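Local coordinates for metal cation efflux system protein CzcD (Cupriavidus metallidurans, PDB 6VD9) that transports zinc and confers low-level metal resistance, probably by efflux of cations from the cytoplasm, and is represented here by its C-terminal domain, at residues Ala6-Glu9 / Lys10-Ala14; Met50-Leu53 / Pro54-Gln58. One frame throughout, in Å; residues are numbered along the deposited sequence.

Contact 1 (Ala6-Glu9 / Lys10-Ala14); sequences AEVE and KQILA
Glu7 and Gln11 stand one turn apart on the helix 5-13 and run side by side, both reaching the same way. Followed outward, Gln11 begins with CB over the carbonyl oxygen of Glu7. With CG turned away from its own carbonyl carbon (chi1 -67°), the chain heads back over the preceding turn, CG coming within 3.1 Å of Glu7 O. A bend at chi2 carries the amide outward to the carboxylate of Glu7. There Gln11 NE2 gives a weak hydrogen bond to Glu7 OE1, 3.5 Å long but fairly straight, with the amide and carboxylate planes 32° apart. The other amide atom, OE1, accepts a weak bond from Lys63, which ties this turn to the helix 53-64. An amide suits the place because its NH2 can donate to Glu7 while its oxygen accepts, weakly, from Lys63.

The backbone beneath them follows the regular i to i+4 pattern of an alpha-helix: Gln11 N is bonded to Glu7 O at 2.8 Å, and Leu13 N to Glu9 O at 3.0 Å in an almost linear bond. This is the first helix of the alpha-beta-beta-alpha-beta fold of this C-terminal domain, and it packs against the strand 18-28 of its three-stranded sheet.

Lys10 extends alongside Glu7, its CD 4.1 Å from Glu7 OE2, but NZ stops 4.9 Å from that oxygen; any attraction is therefore probably of a general electrostatic kind, at a surface that suits charged residues. On the buried side Val8 and Ile12 cross at a slant, Val8 CG1 meeting Ile12 CD1 at 4.1 Å. Ile12 CG1 also lies over Val8 O. Branched aliphatic side chains fit this face, since Val8 continues onto Ile26 and Phe64 while Ile12 rests on Phe21.

Contact 2 (Met50-Leu53 / Pro54-Gln58); sequences MEVL and PELKQ
Val52 and Leu56 are joined through the backbone where the short helix 48-51 gives way to the helix 53-64. Val52 leaves helical geometry (phi -131°) and occupies the N-cap position of the second helix, whose first turns are closed by Leu56 N to Val52 O at 3.0 Å and Lys57 N to Leu53 O at 2.9 Å, both nearly straight. Pro54 fits the first turn because its nitrogen, which has no hydrogen to give, is not needed as a donor there. Its ring lies against the preceding turn, with CG 3.5 Å from Met50 O.

On the buried side the side chains of Val52 and Leu56 lie next to each other and point the same way, Val52 CG1 touching Leu56 CD1 at 3.7 Å. Leu53 and Lys57 meet differently: the lysine chain, extended beyond CG, passes across the isobutyl group so that its CE lies 3.7 Å from Leu53 CG. Lysine suits this place because its methylenes cover the leucine while its amino group goes on to a salt bridge with Glu74 of the second subunit, a nickel ligand.

Glu55 folds back at chi2 (80°), bringing its carboxylate beside the end of the short helix. One water donates to both Met50 O, at 2.6 Å, and Glu55 OE2, at 2.7 Å, bridging the two helices across the break. Glutamate suits the position because it is long enough to fold back and offer that water a carboxylate oxygen.

Val52 and Leu53 both rest on Phe73 of the strand 68-74, and Leu53 and Leu56 on its Ile71, so the start of the helix 53-64 is seated on an edge strand of the sheet within this chain, while Leu53 also packs on Phe73 of the second subunit.

Contact 1 precedes contact 2 along the chain, and their centres lie 14 Å apart. The two meet directly where Ile12 CA packs on Leu56 CD2 at 4.3 Å, so the helices 5-13 and 53-64 share an apolar boundary beside the sheet. The side chains of Ile12 and Leu56 are each about 13 Å from a bound nickel ion, whose site comprises His22, His39 and Glu74; Lys57 nevertheless puts contact 2 in the second shell of such a site. Their connections to the dimer differ. No other chain of the assembly touches 6-14, whereas 50-58 reaches the second subunit through Lys57 and Leu53, so contact 2, unlike contact 1, lies at the dimer interface.

Contact 1 (Ala6-Glu9 / Lys10-Ala14)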
ATOM      1  N   ALA A   6      11.738 -15.430  -5.184  1.00 25.49           N
ATOM      2  CA  ALA A   6      12.666 -15.621  -4.034  1.00 23.57           C
ATOM      3  C   ALA A   6      13.538 -14.395  -3.800  1.00 23.36           C
ATOM      4  O   ALA A   6      13.738 -14.063  -2.657  1.00 22.54           O
ATOM      5  CB  ALA A   6      13.525 -16.847  -4.204  1.00 28.22           C
ATOM      6  N   GLU A   7      14.104 -13.808  -4.862  1.00 20.66           N
ATOM      7  CA  GLU A   7      14.976 -12.639  -4.755  1.00 25.59           C
ATOM      8  C   GLU A   7      14.090 -11.507  -4.256  1.00 18.96           C
ATOM      9  O   GLU A   7      14.603 -10.741  -3.494  1.00 24.18           O
ATOM     10  CB  GLU A   7      15.634 -12.257  -6.084  1.00 28.09           C
ATOM     11  CG  GLU A   7      16.975 -12.919  -6.352  1.00 37.44           C
ATOM     12  CD  GLU A   7      17.949 -12.913  -5.197  1.00 34.94           C
ATOM     13  OE1 GLU A   7      18.320 -11.818  -4.752  1.00 38.11           O
ATOM     14  OE2 GLU A   7      18.305 -14.012  -4.741  1.00 44.17           O
ATOM     15  N   VAL A   8      12.852 -11.395  -4.747  1.00 21.62           N
ATOM     16  CA  VAL A   8      11.949 -10.276  -4.334  1.00 20.76           C
ATOM     17  C   VAL A   8      11.760 -10.390  -2.816  1.00 19.36           C
ATOM     18  O   VAL A   8      12.017  -9.422  -2.120  1.00 17.89           O
ATOM     19  CB  VAL A   8      10.614 -10.255  -5.103  1.00 21.06           C
ATOM     20  CG1 VAL A   8       9.689  -9.170  -4.573  1.00 20.37           C
ATOM     21  CG2 VAL A   8      10.834 -10.106  -6.611  1.00 20.85           C
ATOM     22  N   GLU A   9      11.389 -11.569  -2.322  1.00 18.52           N
ATOM     23  CA  GLU A   9      11.225 -11.826  -0.859  1.00 17.79           C
ATOM     24  C   GLU A   9      12.513 -11.469  -0.117  1.00 19.27           C
ATOM     25  O   GLU A   9      12.460 -10.737   0.897  1.00 19.79           O
ATOM     26  CB  GLU A   9      10.830 -13.294  -0.625  1.00 18.80           C
ATOM     27  CG  GLU A   9       9.524 -13.684  -1.302  1.00 21.80           C
ATOM     28  CD  GLU A   9       9.360 -15.191  -1.376  1.00 24.20           C
ATOM     29  OE1 GLU A   9      10.404 -15.886  -1.297  1.00 25.79           O
ATOM     30  OE2 GLU A   9       8.208 -15.639  -1.458  1.00 25.34           O
ATOM     31  N   LYS A  10      13.654 -11.981  -0.567  1.00 20.60           N
ATOM     32  CA  LYS A  10      14.966 -11.724   0.082  1.00 21.38           C
ATOM     33  C   LYS A  10      15.184 -10.221   0.112  1.00 19.00           C
ATOM     34  O   LYS A  10      15.612  -9.697   1.134  1.00 19.08           O
ATOM     35  CB  LYS A  10      16.092 -12.453  -0.672  1.00 24.70           C
ATOM     36  CG  LYS A  10      17.515 -12.154  -0.206  1.00 29.72           C
ATOM     37  CD  LYS A  10      18.624 -13.106  -0.765  1.00 31.67           C
ATOM     38  CE  LYS A  10      19.985 -12.752  -0.184  1.00 37.35           C
ATOM     39  NZ  LYS A  10      21.116 -13.555  -0.716  1.00 43.65           N
ATOM     40  N   GLN A  11      14.932  -9.527  -0.996  1.00 18.77           N
ATOM     41  CA  GLN A  11      15.297  -8.098  -1.052  1.00 19.77           C
ATOM     42  C   GLN A  11      14.366  -7.285  -0.143  1.00 17.82           C
ATOM     43  O   GLN A  11      14.837  -6.254   0.372  1.00 19.70           O
ATOM     44  CB  GLN A  11      15.319  -7.589  -2.492  1.00 23.95           C
ATOM     45  CG  GLN A  11      16.441  -8.214  -3.302  1.00 27.10           C
ATOM     46  CD  GLN A  11      17.782  -8.018  -2.638  1.00 31.25           C
ATOM     47  OE1 GLN A  11      18.082  -6.958  -2.093  1.00 32.14           O
ATOM     48  NE2 GLN A  11      18.588  -9.067  -2.675  1.00 38.23           N
ATOM     49  N   ILE A  12      13.088  -7.679  -0.020  1.00 17.16           N
ATOM     50  CA  ILE A  12      12.116  -7.000   0.882  1.00 16.19           C
ATOM     51  C   ILE A  12      12.644  -7.146   2.318  1.00 16.24           C
ATOM     52  O   ILE A  12      12.848  -6.112   2.977  1.00 15.41           O
ATOM     53  CB  ILE A  12      10.685  -7.554   0.717  1.00 15.88           C
ATOM     54  CG1 ILE A  12      10.105  -7.125  -0.632  1.00 17.31           C
ATOM     55  CG2 ILE A  12       9.799  -7.120   1.860  1.00 16.10           C
ATOM     56  CD1 ILE A  12       8.736  -7.652  -0.912  1.00 18.42           C
ATOM     57  N   LEU A  13      12.921  -8.381   2.746  1.00 16.92           N
ATOM     58  CA  LEU A  13      13.397  -8.649   4.135  1.00 17.33           C
ATOM     59  C   LEU A  13      14.791  -8.064   4.375  1.00 17.79           C
ATOM     60  O   LEU A  13      15.130  -7.804   5.553  1.00 19.18           O
ATOM     61  CB  LEU A  13      13.369 -10.164   4.387  1.00 17.54           C
ATOM     62  CG  LEU A  13      11.973 -10.782   4.521  1.00 18.47           C
ATOM     63  CD1 LEU A  13      12.079 -12.317   4.742  1.00 19.31           C
ATOM     64  CD2 LEU A  13      11.126 -10.129   5.609  1.00 18.66           C
ATOM     65  N   ALA A  14      15.572  -7.834   3.326  1.00 19.35           N
ATOM     66  CA  ALA A  14      16.927  -7.255   3.432  1.00 19.21           C
ATOM     67  C   ALA A  14      16.842  -5.739   3.593  1.00 20.80           C
ATOM     68  O   ALA A  14      17.858  -5.127   3.951  1.00 20.19           O
ATOM     69  CB  ALA A  14      17.748  -7.619   2.234  1.00 19.17           C
TER

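Contact 2 (Met50-Leu53 / Pro54-Gln58)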
ATOM      1  N   MET A  50       8.546   7.539   5.385  1.00 20.54           N
ATOM      2  CA  MET A  50       9.772   8.338   5.155  1.00 23.40           C
ATOM      3  C   MET A  50      10.992   7.421   4.989  1.00 22.31           C
ATOM      4  O   MET A  50      11.918   7.795   4.215  1.00 20.76           O
ATOM      5  CB  MET A  50      10.081   9.235   6.370  1.00 27.73           C
ATOM      6  CG  MET A  50       9.047  10.233   6.721  1.00 31.59           C
ATOM      7  SD  MET A  50       9.023  11.510   5.435  1.00 44.89           S
ATOM      8  CE  MET A  50       7.503  11.005   4.642  1.00 35.76           C
ATOM      9  N   GLU A  51      11.051   6.330   5.760  1.00 18.14           N
ATOM     10  CA  GLU A  51      12.316   5.623   6.081  1.00 17.57           C
ATOM     11  C   GLU A  51      12.443   4.232   5.441  1.00 16.73           C
ATOM     12  O   GLU A  51      13.550   3.629   5.571  1.00 18.34           O
ATOM     13  CB  GLU A  51      12.448   5.562   7.597  1.00 17.53           C
ATOM     14  CG  GLU A  51      12.483   6.938   8.259  1.00 18.64           C
ATOM     15  CD  GLU A  51      12.941   6.942   9.709  1.00 20.90           C
ATOM     16  OE1 GLU A  51      12.137   6.639  10.574  1.00 20.40           O
ATOM     17  OE2 GLU A  51      14.148   7.298   9.975  1.00 24.77           O
ATOM     18  N   VAL A  52      11.359   3.703   4.850  1.00 15.56           N
ATOM     19  CA  VAL A  52      11.310   2.365   4.223  1.00 15.95           C
ATOM     20  C   VAL A  52      10.693   2.487   2.824  1.00 16.86           C
ATOM     21  O   VAL A  52      11.230   1.863   1.909  1.00 17.19           O
ATOM     22  CB  VAL A  52      10.545   1.375   5.112  1.00 14.87           C
ATOM     23  CG1 VAL A  52      10.571   0.005   4.487  1.00 16.37           C
ATOM     24  CG2 VAL A  52      11.165   1.296   6.510  1.00 16.94           C
ATOM     25  N   LEU A  53       9.563   3.193   2.665  1.00 18.23           N
ATOM     26  CA  LEU A  53       8.837   3.185   1.352  1.00 16.75           C
ATOM     27  C   LEU A  53       9.753   3.609   0.199  1.00 18.14           C
ATOM     28  O   LEU A  53       9.756   2.980  -0.855  1.00 16.02           O
ATOM     29  CB  LEU A  53       7.584   4.043   1.456  1.00 17.15           C
ATOM     30  CG  LEU A  53       6.718   4.127   0.197  1.00 15.44           C
ATOM     31  CD1 LEU A  53       6.295   2.740  -0.262  1.00 17.21           C
ATOM     32  CD2 LEU A  53       5.500   4.943   0.466  1.00 17.06           C
ATOM     33  N   PRO A  54      10.539   4.698   0.318  1.00 15.71           N
ATOM     34  CA  PRO A  54      11.365   5.134  -0.805  1.00 17.17           C
ATOM     35  C   PRO A  54      12.413   4.082  -1.181  1.00 16.98           C
ATOM     36  O   PRO A  54      12.635   3.874  -2.375  1.00 16.19           O
ATOM     37  CB  PRO A  54      12.036   6.432  -0.309  1.00 16.66           C
ATOM     38  CG  PRO A  54      11.213   6.867   0.868  1.00 17.13           C
ATOM     39  CD  PRO A  54      10.625   5.600   1.469  1.00 17.13           C
ATOM     40  N   GLU A  55      12.983   3.393  -0.178  1.00 17.81           N
ATOM     41  CA  GLU A  55      13.984   2.316  -0.398  1.00 18.59           C
ATOM     42  C   GLU A  55      13.330   1.114  -1.080  1.00 16.84           C
ATOM     43  O   GLU A  55      13.937   0.557  -1.997  1.00 15.87           O
ATOM     44  CB  GLU A  55      14.644   1.899   0.913  1.00 20.79           C
ATOM     45  CG  GLU A  55      15.481   3.016   1.508  1.00 22.87           C
ATOM     46  CD  GLU A  55      14.823   4.150   2.284  1.00 25.88           C
ATOM     47  OE1 GLU A  55      13.559   4.225   2.389  1.00 20.54           O
ATOM     48  OE2 GLU A  55      15.614   5.016   2.795  1.00 26.20           O
ATOM     49  N   LEU A  56      12.131   0.696  -0.650  1.00 14.96           N
ATOM     50  CA  LEU A  56      11.435  -0.422  -1.333  1.00 15.46           C
ATOM     51  C   LEU A  56      11.094  -0.021  -2.778  1.00 15.97           C
ATOM     52  O   LEU A  56      11.258  -0.863  -3.640  1.00 14.94           O
ATOM     53  CB  LEU A  56      10.183  -0.822  -0.561  1.00 15.98           C
ATOM     54  CG  LEU A  56      10.423  -1.512   0.784  1.00 14.91           C
ATOM     55  CD1 LEU A  56       9.104  -1.697   1.519  1.00 15.13           C
ATOM     56  CD2 LEU A  56      11.061  -2.872   0.583  1.00 16.85           C
ATOM     57  N   LYS A  57      10.576   1.168  -3.008  1.00 17.99           N
ATOM     58  CA  LYS A  57      10.242   1.638  -4.386  1.00 18.49           C
ATOM     59  C   LYS A  57      11.520   1.558  -5.244  1.00 19.75           C
ATOM     60  O   LYS A  57      11.446   1.017  -6.355  1.00 17.38           O
ATOM     61  CB  LYS A  57       9.661   3.051  -4.383  1.00 20.19           C
ATOM     62  CG  LYS A  57       8.218   3.180  -3.870  1.00 20.06           C
ATOM     63  CD  LYS A  57       7.846   4.633  -3.649  1.00 23.07           C
ATOM     64  CE  LYS A  57       6.383   4.897  -3.374  1.00 26.50           C
ATOM     65  NZ  LYS A  57       6.114   6.355  -3.193  1.00 31.86           N
ATOM     66  N   GLN A  58      12.634   2.089  -4.754  1.00 20.70           N
ATOM     67  CA  GLN A  58      13.926   2.185  -5.498  1.00 21.59           C
ATOM     68  C   GLN A  58      14.419   0.771  -5.841  1.00 21.82           C
ATOM     69  O   GLN A  58      14.704   0.493  -7.018  1.00 19.37           O
ATOM     70  CB  GLN A  58      14.924   3.005  -4.670  1.00 25.18           C
ATOM     71  CG  GLN A  58      16.345   3.077  -5.232  1.00 30.08           C
ATOM     72  CD  GLN A  58      17.322   3.691  -4.244  1.00 40.27           C
ATOM     73  OE1 GLN A  58      17.351   3.376  -3.045  1.00 42.12           O
ATOM     74  NE2 GLN A  58      18.168   4.574  -4.750  1.00 48.14           N
TER
HETATM   75  O   HOH W   1      14.441   7.210   3.839  1.00 28.49           O